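Engineered Protein OR366 (Synthetic construct, PDB 4RZP) is of unknown function, a designed armadillo-type repeat protein that stacks helical repeats into a curved solenoid. Local coordinates at residues E5-Q19 / D42-H55. Residues are numbered along the deposited sequence; the frame is centred on the assembly and turned at random.
Sequences EKLVELLTHDDSKTQ and DAGALEKLVELLTH
Val8 and Leu11, one helical turn apart, supply the apolar face that helix 5-11 lays against helix 45-52. The two helices run roughly parallel, their axes 9.3 Å apart and crossing at 27°. Branched at CB, Val8 presents both methyls: CG1, anti to the backbone N (chi1 178°), meets the Gly44 carbonyl and Lys48 CG, while CG2 lies 3.5 Å from Ala45 CA. Small residues suit that place, and Gly44, with positive phi, ends the preceding helix in a Schellman motif. Leu11 forks, CD1 resting on Lys48 CB and Leu49 while CD2 meets Leu52 CD1 at 3.6 Å; Ala22, Ala23 and Leu26 of helix 16-29 also pack on Leu11.

Lys48 serves through its aliphatic chain, bent at chi2 (66°), which passes over Val8 and brings CE to 3.5 Å from Thr12 CG2.

The polar link comes from Gln19 and His55. His55 ND1 donates to Gln19 OE1 at 3.3 Å, the oxygen lying in the ring plane and the donor reaching the carbonyl from the side, and Gln19 NE2 makes a weak bond to the His13 carbonyl. With an alanine here instead of Gln19, His55 ND1 would probably lack this acceptor and Leu52 CD2 its contact with the amide carbon CD.

Such chemistry, apolar along the helices and polar at one end, fits neighbouring helices of an armadillo-type solenoid: leucine and valine exclude water, while the amide–imidazole bond probably helps hold the rotation of amide and ring.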
loop_
_atom_site.group_PDB
_atom_site.type_symbol
_atom_site.label_atom_id
_atom_site.label_comp_id
_atom_site.label_asym_id
_atom_site.label_seq_id
_atom_site.Cartn_x
_atom_site.Cartn_y
_atom_site.Cartn_z
ATOM N N GLU A 5 20.733 -8.976 -15.678
ATOM C CA GLU A 5 19.867 -9.609 -16.668
ATOM C C GLU A 5 19.863 -11.135 -16.562
ATOM O O GLU A 5 18.887 -11.786 -16.934
ATOM C CB GLU A 5 20.274 -9.194 -18.077
ATOM C CG GLU A 5 20.203 -7.714 -18.314
ATOM C CD GLU A 5 20.505 -7.344 -19.749
ATOM O OE1 GLU A 5 21.551 -7.796 -20.276
ATOM O OE2 GLU A 5 19.694 -6.593 -20.343
ATOM N N LYS A 6 20.948 -11.709 -16.057
ATOM C CA LYS A 6 20.982 -13.148 -15.858
ATOM C C LYS A 6 20.084 -13.494 -14.666
ATOM O O LYS A 6 19.649 -14.633 -14.499
ATOM C CB LYS A 6 22.419 -13.637 -15.647
ATOM C CG LYS A 6 23.399 -13.122 -16.703
ATOM C CD LYS A 6 24.784 -13.770 -16.604
ATOM C CE LYS A 6 24.732 -15.229 -17.022
ATOM N NZ LYS A 6 26.078 -15.865 -17.103
ATOM N N LEU A 7 19.812 -12.497 -13.834
ATOM C CA LEU A 7 18.878 -12.671 -12.743
ATOM C C LEU A 7 17.490 -12.756 -13.314
ATOM O O LEU A 7 16.773 -13.714 -13.040
ATOM C CB LEU A 7 18.976 -11.530 -11.735
ATOM C CG LEU A 7 20.146 -11.630 -10.751
ATOM C CD1 LEU A 7 20.053 -10.534 -9.723
ATOM C CD2 LEU A 7 20.171 -12.979 -10.066
ATOM N N VAL A 8 17.100 -11.763 -14.107
ATOM C CA VAL A 8 15.787 -11.820 -14.758
ATOM C C VAL A 8 15.653 -13.146 -15.504
ATOM O O VAL A 8 14.585 -13.758 -15.521
ATOM C CB VAL A 8 15.546 -10.639 -15.745
ATOM C CG1 VAL A 8 14.200 -10.769 -16.432
ATOM C CG2 VAL A 8 15.657 -9.292 -15.032
ATOM N N GLU A 9 16.749 -13.602 -16.096
ATOM C CA GLU A 9 16.761 -14.923 -16.703
ATOM C C GLU A 9 16.322 -15.986 -15.680
ATOM O O GLU A 9 15.256 -16.602 -15.827
ATOM C CB GLU A 9 18.152 -15.245 -17.267
ATOM C CG GLU A 9 18.312 -16.633 -17.932
ATOM C CD GLU A 9 17.279 -16.924 -19.022
ATOM O OE1 GLU A 9 16.496 -16.017 -19.403
ATOM O OE2 GLU A 9 17.248 -18.078 -19.500
ATOM N N LEU A 10 17.112 -16.159 -14.626
ATOM C CA LEU A 10 16.772 -17.098 -13.566
ATOM C C LEU A 10 15.321 -17.058 -13.061
ATOM O O LEU A 10 14.846 -18.048 -12.526
ATOM C CB LEU A 10 17.682 -16.874 -12.371
ATOM C CG LEU A 10 19.171 -17.134 -12.498
ATOM C CD1 LEU A 10 19.731 -17.227 -11.098
ATOM C CD2 LEU A 10 19.436 -18.405 -13.266
ATOM N N LEU A 11 14.634 -15.923 -13.190
ATOM C CA LEU A 11 13.247 -15.822 -12.744
ATOM C C LEU A 11 12.370 -16.735 -13.576
ATOM O O LEU A 11 11.309 -17.178 -13.135
ATOM C CB LEU A 11 12.734 -14.387 -12.853
ATOM C CG LEU A 11 13.296 -13.326 -11.902
ATOM C CD1 LEU A 11 12.824 -11.939 -12.320
ATOM C CD2 LEU A 11 12.903 -13.607 -10.451
ATOM N N THR A 12 12.824 -17.011 -14.791
ATOM C CA THR A 12 12.025 -17.748 -15.757
ATOM C C THR A 12 12.125 -19.262 -15.553
ATOM O O THR A 12 11.503 -20.022 -16.282
ATOM C CB THR A 12 12.445 -17.372 -17.198
ATOM O OG1 THR A 12 13.766 -17.850 -17.470
ATOM C CG2 THR A 12 12.457 -15.865 -17.352
ATOM N N HIS A 13 12.896 -19.684 -14.548
ATOM C CA HIS A 13 13.089 -21.104 -14.232
ATOM C C HIS A 13 11.976 -21.665 -13.342
ATOM O O HIS A 13 11.378 -20.956 -12.538
ATOM C CB HIS A 13 14.434 -21.348 -13.533
ATOM C CG HIS A 13 15.629 -21.188 -14.419
ATOM N ND1 HIS A 13 16.897 -21.572 -14.032
ATOM C CD2 HIS A 13 15.757 -20.661 -15.659
ATOM C CE1 HIS A 13 17.751 -21.302 -15.002
ATOM N NE2 HIS A 13 17.085 -20.745 -16.000
ATOM N N ASP A 14 11.735 -22.961 -13.467
ATOM C CA ASP A 14 10.573 -23.579 -12.848
ATOM C C ASP A 14 10.821 -24.028 -11.416
ATOM O O ASP A 14 9.903 -24.453 -10.726
ATOM C CB ASP A 14 10.113 -24.754 -13.702
ATOM C CG ASP A 14 9.908 -24.360 -15.151
ATOM O OD1 ASP A 14 9.017 -23.517 -15.414
ATOM O OD2 ASP A 14 10.649 -24.882 -16.016
ATOM N N ASP A 15 12.054 -23.909 -10.950
ATOM C CA ASP A 15 12.332 -24.272 -9.571
ATOM C C ASP A 15 11.865 -23.174 -8.615
ATOM O O ASP A 15 12.058 -21.983 -8.878
ATOM C CB ASP A 15 13.815 -24.547 -9.369
ATOM C CG ASP A 15 14.141 -24.881 -7.935
ATOM O OD1 ASP A 15 13.345 -25.622 -7.318
ATOM O OD2 ASP A 15 15.180 -24.397 -7.428
ATOM N N SER A 16 11.253 -23.588 -7.507
ATOM C CA SER A 16 10.748 -22.657 -6.500
ATOM C C SER A 16 11.859 -21.855 -5.840
ATOM O O SER A 16 11.771 -20.642 -5.741
ATOM C CB SER A 16 9.966 -23.407 -5.425
ATOM O OG SER A 16 8.951 -24.196 -6.012
ATOM N N LYS A 17 12.899 -22.539 -5.379
ATOM C CA LYS A 17 14.020 -21.863 -4.739
ATOM C C LYS A 17 14.727 -20.974 -5.750
ATOM O O LYS A 17 15.238 -19.919 -5.400
ATOM C CB LYS A 17 15.015 -22.859 -4.124
ATOM C CG LYS A 17 14.372 -24.007 -3.372
ATOM C CD LYS A 17 14.023 -25.179 -4.292
ATOM C CE LYS A 17 13.043 -26.150 -3.628
ATOM N NZ LYS A 17 12.598 -27.259 -4.530
ATOM N N THR A 18 14.746 -21.397 -7.009
ATOM C CA THR A 18 15.413 -20.608 -8.030
ATOM C C THR A 18 14.688 -19.292 -8.235
ATOM O O THR A 18 15.306 -18.233 -8.182
ATOM C CB THR A 18 15.521 -21.360 -9.369
ATOM O OG1 THR A 18 16.424 -22.469 -9.224
ATOM C CG2 THR A 18 16.019 -20.420 -10.466
ATOM N N GLN A 19 13.382 -19.357 -8.458
ATOM C CA GLN A 19 12.594 -18.147 -8.610
ATOM C C GLN A 19 12.737 -17.266 -7.379
ATOM O O GLN A 19 13.161 -16.115 -7.497
ATOM C CB GLN A 19 11.127 -18.476 -8.858
ATOM C CG GLN A 19 10.923 -19.365 -10.045
ATOM C CD GLN A 19 9.470 -19.602 -10.368
ATOM O OE1 GLN A 19 8.632 -19.734 -9.474
ATOM N NE2 GLN A 19 9.161 -19.672 -11.657
ATOM N N ASP A 42 15.571 -1.551 -16.790
ATOM C CA ASP A 42 15.946 -1.782 -18.177
ATOM C C ASP A 42 16.526 -3.178 -18.397
ATOM O O ASP A 42 16.619 -3.646 -19.533
ATOM C CB ASP A 42 16.926 -0.706 -18.637
ATOM C CG ASP A 42 16.226 0.582 -19.012
ATOM O OD1 ASP A 42 15.218 0.489 -19.740
ATOM O OD2 ASP A 42 16.667 1.673 -18.584
ATOM N N ALA A 43 16.888 -3.855 -17.310
ATOM C CA ALA A 43 17.238 -5.271 -17.391
ATOM C C ALA A 43 15.966 -6.126 -17.549
ATOM O O ALA A 43 16.034 -7.354 -17.607
ATOM C CB ALA A 43 18.047 -5.705 -16.156
ATOM N N GLY A 44 14.810 -5.466 -17.614
ATOM C CA GLY A 44 13.542 -6.118 -17.909
ATOM C C GLY A 44 12.922 -6.966 -16.800
ATOM O O GLY A 44 12.152 -7.894 -17.077
ATOM N N ALA A 45 13.249 -6.633 -15.555
ATOM C CA ALA A 45 12.773 -7.357 -14.387
ATOM C C ALA A 45 11.250 -7.377 -14.286
ATOM O O ALA A 45 10.664 -8.329 -13.752
ATOM C CB ALA A 45 13.370 -6.748 -13.125
ATOM N N LEU A 46 10.601 -6.338 -14.805
ATOM C CA LEU A 46 9.197 -6.129 -14.491
ATOM C C LEU A 46 8.231 -7.133 -15.093
ATOM O O LEU A 46 7.373 -7.621 -14.384
ATOM C CB LEU A 46 8.779 -4.731 -14.892
ATOM C CG LEU A 46 9.519 -3.708 -14.041
ATOM C CD1 LEU A 46 9.014 -2.332 -14.371
ATOM C CD2 LEU A 46 9.329 -4.032 -12.556
ATOM N N GLU A 47 8.341 -7.440 -16.376
ATOM C CA GLU A 47 7.513 -8.506 -16.944
ATOM C C GLU A 47 7.621 -9.767 -16.085
ATOM O O GLU A 47 6.610 -10.288 -15.602
ATOM C CB GLU A 47 7.921 -8.823 -18.387
ATOM C CG GLU A 47 7.487 -7.786 -19.417
ATOM C CD GLU A 47 8.061 -6.382 -19.170
ATOM O OE1 GLU A 47 9.299 -6.221 -19.078
ATOM O OE2 GLU A 47 7.263 -5.426 -19.074
ATOM N N LYS A 48 8.855 -10.215 -15.864
ATOM C CA LYS A 48 9.119 -11.468 -15.156
ATOM C C LYS A 48 8.631 -11.455 -13.711
ATOM O O LYS A 48 8.032 -12.427 -13.235
ATOM C CB LYS A 48 10.620 -11.806 -15.178
ATOM C CG LYS A 48 11.072 -12.708 -16.342
ATOM C CD LYS A 48 10.915 -12.000 -17.678
ATOM C CE LYS A 48 11.458 -12.829 -18.828
ATOM N NZ LYS A 48 11.391 -12.066 -20.105
ATOM N N LEU A 49 8.900 -10.362 -13.009
ATOM C CA LEU A 49 8.472 -10.251 -11.624
ATOM C C LEU A 49 6.961 -10.357 -11.521
ATOM O O LEU A 49 6.449 -11.145 -10.734
ATOM C CB LEU A 49 8.952 -8.938 -11.010
ATOM C CG LEU A 49 10.404 -8.929 -10.524
ATOM C CD1 LEU A 49 10.744 -7.555 -9.995
ATOM C CD2 LEU A 49 10.620 -9.967 -9.446
ATOM N N VAL A 50 6.252 -9.576 -12.325
ATOM C CA VAL A 50 4.794 -9.567 -12.285
ATOM C C VAL A 50 4.173 -10.957 -12.504
ATOM O O VAL A 50 3.205 -11.334 -11.834
ATOM C CB VAL A 50 4.237 -8.580 -13.317
ATOM C CG1 VAL A 50 2.741 -8.660 -13.381
ATOM C CG2 VAL A 50 4.636 -7.167 -12.925
ATOM N N GLU A 51 4.742 -11.736 -13.415
ATOM C CA GLU A 51 4.207 -13.066 -13.674
ATOM C C GLU A 51 4.451 -14.043 -12.532
ATOM O O GLU A 51 3.675 -14.967 -12.347
ATOM C CB GLU A 51 4.778 -13.629 -14.966
ATOM C CG GLU A 51 4.033 -13.108 -16.177
ATOM C CD GLU A 51 4.436 -13.795 -17.460
ATOM O OE1 GLU A 51 4.508 -15.043 -17.461
ATOM O OE2 GLU A 51 4.681 -13.087 -18.465
ATOM N N LEU A 52 5.511 -13.841 -11.756
ATOM C CA LEU A 52 5.711 -14.641 -10.549
ATOM C C LEU A 52 4.544 -14.471 -9.575
ATOM O O LEU A 52 4.293 -15.327 -8.743
ATOM C CB LEU A 52 7.018 -14.261 -9.844
ATOM C CG LEU A 52 8.369 -14.573 -10.494
ATOM C CD1 LEU A 52 9.463 -14.241 -9.515
ATOM C CD2 LEU A 52 8.481 -16.017 -10.945
ATOM N N LEU A 53 3.833 -13.356 -9.670
ATOM C CA LEU A 53 2.741 -13.104 -8.743
ATOM C C LEU A 53 1.565 -14.071 -8.946
ATOM O O LEU A 53 0.709 -14.195 -8.070
ATOM C CB LEU A 53 2.262 -11.655 -8.873
ATOM C CG LEU A 53 3.336 -10.568 -8.788
ATOM C CD1 LEU A 53 2.703 -9.189 -8.868
ATOM C CD2 LEU A 53 4.155 -10.699 -7.517
ATOM N N THR A 54 1.523 -14.742 -10.096
ATOM C CA THR A 54 0.439 -15.674 -10.400
ATOM C C THR A 54 0.809 -17.155 -10.140
ATOM O O THR A 54 -0.026 -18.035 -10.324
ATOM C CB THR A 54 -0.032 -15.530 -11.877
ATOM O OG1 THR A 54 0.850 -16.234 -12.765
ATOM C CG2 THR A 54 -0.070 -14.081 -12.279
ATOM N N HIS A 55 2.048 -17.435 -9.731
ATOM C CA HIS A 55 2.395 -18.795 -9.322
ATOM C C HIS A 55 1.913 -18.960 -7.889
ATOM O O HIS A 55 2.165 -18.081 -7.071
ATOM C CB HIS A 55 3.903 -19.084 -9.410
ATOM C CG HIS A 55 4.479 -18.952 -10.789
ATOM N ND1 HIS A 55 5.835 -19.083 -11.047
ATOM C CD2 HIS A 55 3.903 -18.659 -11.981
ATOM C CE1 HIS A 55 6.058 -18.910 -12.333
ATOM N NE2 HIS A 55 4.902 -18.646 -12.928
#